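Side-chain contact in heme oxygenase (Chlamydomonas reinhardtii, PDB 4RAJ), which probably cleaves heme oxidatively to biliverdin, releasing iron and carbon monoxide: residues D196-G199 with A200-Q204. Numbering follows the deposited sequence.
Sequences DEWG and AAQPQ
Gln202 folds back over Trp198, four residues earlier, and illustrates how a side chain can take up a carbonyl that a helix no longer uses in its regular pattern. Its CB lies 3.5 Å from Gly199 O, the same oxygen that accepts from the Gln202 backbone N. CG, placed anti to the carbonyl carbon (chi1 -55°), sits over the six-membered ring of Trp198 in a CH-pi contact, 4.0 Å from the centroid. A bend at chi2 then brings CD to 3.8 Å from Trp198 CE2 and lays the amide on the indole, the two planes only 15° apart. At the tip, NE2 lies above the indole toward its rim, nearest Trp198 NE1 (3.3 Å, two donors and so no hydrogen bond), and donates to Trp198 O (3.0 Å, N-H...O 164°), which lies almost in the amide plane.

Here helix 184-200 gives way to the short loop leading to helix 204-227 of the all-helical heme oxygenase fold. Ala200 N still bonds to Asp196 O in the alpha-helical i to i-4 manner, but Gln202 N turns to Gly199 O; Trp198 O instead accepts from Ala201 N and Gln202 NE2, from opposite faces of its carbonyl plane. Trp198 NE1 is hydrogen-bonded to Asp81 OD1 on helix 80-84, and Phe85 packs edge-to-face with the indole. An alanine in place of Trp198 would probably deprive the Gln202 amide of its stacking surface and Asp81 of an indole N-H donor.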
ATOM      1  N   ASP A 196      -6.563   3.438 -16.630  1.00 34.04           N
ATOM      2  CA  ASP A 196      -7.840   3.681 -17.291  1.00 39.28           C
ATOM      3  C   ASP A 196      -7.826   3.263 -18.760  1.00 37.61           C
ATOM      4  O   ASP A 196      -8.801   2.690 -19.254  1.00 38.98           O
ATOM      5  CB  ASP A 196      -8.229   5.151 -17.167  1.00 35.67           C
ATOM      6  CG  ASP A 196      -8.993   5.438 -15.892  1.00 44.48           C
ATOM      7  OD1 ASP A 196      -9.506   4.478 -15.271  1.00 47.26           O
ATOM      8  OD2 ASP A 196      -9.102   6.622 -15.518  1.00 42.94           O
ATOM      9  N   GLU A 197      -6.723   3.536 -19.454  1.00 36.86           N
ATOM     10  CA  GLU A 197      -6.620   3.172 -20.868  1.00 41.17           C
ATOM     11  C   GLU A 197      -6.532   1.670 -21.070  1.00 40.82           C
ATOM     12  O   GLU A 197      -7.190   1.107 -21.943  1.00 38.22           O
ATOM     13  CB  GLU A 197      -5.407   3.846 -21.507  1.00 41.54           C
ATOM     14  CG  GLU A 197      -5.735   5.176 -22.125  1.00 56.13           C
ATOM     15  CD  GLU A 197      -4.513   6.035 -22.332  1.00 69.24           C
ATOM     16  OE1 GLU A 197      -3.399   5.470 -22.424  1.00 71.95           O
ATOM     17  OE2 GLU A 197      -4.673   7.273 -22.391  1.00 63.31           O
ATOM     18  N   TRP A 198      -5.701   1.028 -20.264  1.00 34.54           N
ATOM     19  CA  TRP A 198      -5.553  -0.415 -20.333  1.00 34.98           C
ATOM     20  C   TRP A 198      -6.852  -1.107 -19.876  1.00 36.88           C
ATOM     21  O   TRP A 198      -7.328  -2.064 -20.508  1.00 32.61           O
ATOM     22  CB  TRP A 198      -4.355  -0.854 -19.486  1.00 32.17           C
ATOM     23  CG  TRP A 198      -4.315  -2.320 -19.233  1.00 34.25           C
ATOM     24  CD1 TRP A 198      -3.761  -3.278 -20.033  1.00 29.88           C
ATOM     25  CD2 TRP A 198      -4.853  -3.005 -18.097  1.00 34.97           C
ATOM     26  NE1 TRP A 198      -3.925  -4.519 -19.467  1.00 29.07           N
ATOM     27  CE2 TRP A 198      -4.590  -4.379 -18.274  1.00 35.16           C
ATOM     28  CE3 TRP A 198      -5.527  -2.587 -16.941  1.00 32.22           C
ATOM     29  CZ2 TRP A 198      -4.990  -5.346 -17.344  1.00 30.70           C
ATOM     30  CZ3 TRP A 198      -5.923  -3.549 -16.015  1.00 28.46           C
ATOM     31  CH2 TRP A 198      -5.644  -4.909 -16.223  1.00 34.34           C
ATOM     32  N   GLY A 199      -7.434  -0.599 -18.793  1.00 30.99           N
ATOM     33  CA  GLY A 199      -8.625  -1.198 -18.211  1.00 29.21           C
ATOM     34  C   GLY A 199      -9.800  -1.203 -19.181  1.00 38.91           C
ATOM     35  O   GLY A 199     -10.542  -2.174 -19.261  1.00 34.46           O
ATOM     36  N   ALA A 200      -9.955  -0.117 -19.928  1.00 37.28           N
ATOM     37  CA  ALA A 200     -11.044  -0.006 -20.892  1.00 45.49           C
ATOM     38  C   ALA A 200     -10.921  -1.014 -22.040  1.00 48.11           C
ATOM     39  O   ALA A 200     -11.912  -1.328 -22.697  1.00 47.24           O
ATOM     40  CB  ALA A 200     -11.109   1.406 -21.440  1.00 43.75           C
ATOM     41  N   ALA A 201      -9.715  -1.520 -22.278  1.00 41.85           N
ATOM     42  CA  ALA A 201      -9.487  -2.502 -23.338  1.00 35.37           C
ATOM     43  C   ALA A 201      -9.708  -3.945 -22.870  1.00 45.03           C
ATOM     44  O   ALA A 201      -9.567  -4.887 -23.654  1.00 40.66           O
ATOM     45  CB  ALA A 201      -8.089  -2.354 -23.891  1.00 37.01           C
ATOM     46  N   GLN A 202     -10.053  -4.125 -21.598  1.00 36.19           N
ATOM     47  CA  GLN A 202     -10.239  -5.472 -21.059  1.00 30.98           C
ATOM     48  C   GLN A 202     -11.689  -5.942 -21.133  1.00 30.06           C
ATOM     49  O   GLN A 202     -12.614  -5.128 -21.113  1.00 31.56           O
ATOM     50  CB  GLN A 202      -9.752  -5.534 -19.610  1.00 29.93           C
ATOM     51  CG  GLN A 202      -8.301  -5.075 -19.430  1.00 29.39           C
ATOM     52  CD  GLN A 202      -7.348  -5.729 -20.428  1.00 39.71           C
ATOM     53  OE1 GLN A 202      -7.251  -6.958 -20.508  1.00 40.00           O
ATOM     54  NE2 GLN A 202      -6.656  -4.908 -21.204  1.00 33.80           N
ATOM     55  N   PRO A 203     -11.889  -7.268 -21.210  1.00 34.48           N
ATOM     56  CA  PRO A 203     -13.228  -7.865 -21.145  1.00 32.50           C
ATOM     57  C   PRO A 203     -13.962  -7.429 -19.877  1.00 33.47           C
ATOM     58  O   PRO A 203     -13.313  -7.209 -18.841  1.00 30.26           O
ATOM     59  CB  PRO A 203     -12.947  -9.371 -21.113  1.00 38.10           C
ATOM     60  CG  PRO A 203     -11.618  -9.521 -21.735  1.00 41.10           C
ATOM     61  CD  PRO A 203     -10.841  -8.293 -21.363  1.00 32.73           C
ATOM     62  N   GLN A 204     -15.287  -7.319 -19.956  1.00 29.16           N
ATOM     63  CA  GLN A 204     -16.086  -6.896 -18.808  1.00 28.52           C
ATOM     64  C   GLN A 204     -15.810  -7.742 -17.549  1.00 31.78           C
ATOM     65  O   GLN A 204     -15.817  -7.220 -16.421  1.00 29.58           O
ATOM     66  CB  GLN A 204     -17.575  -6.941 -19.160  1.00 25.81           C
ATOM     67  CG  GLN A 204     -18.451  -6.223 -18.153  1.00 27.07           C
ATOM     68  CD  GLN A 204     -17.963  -4.806 -17.898  1.00 38.08           C
ATOM     69  OE1 GLN A 204     -17.704  -4.047 -18.837  1.00 34.47           O
ATOM     70  NE2 GLN A 204     -17.817  -4.449 -16.627  1.00 41.09           N
TER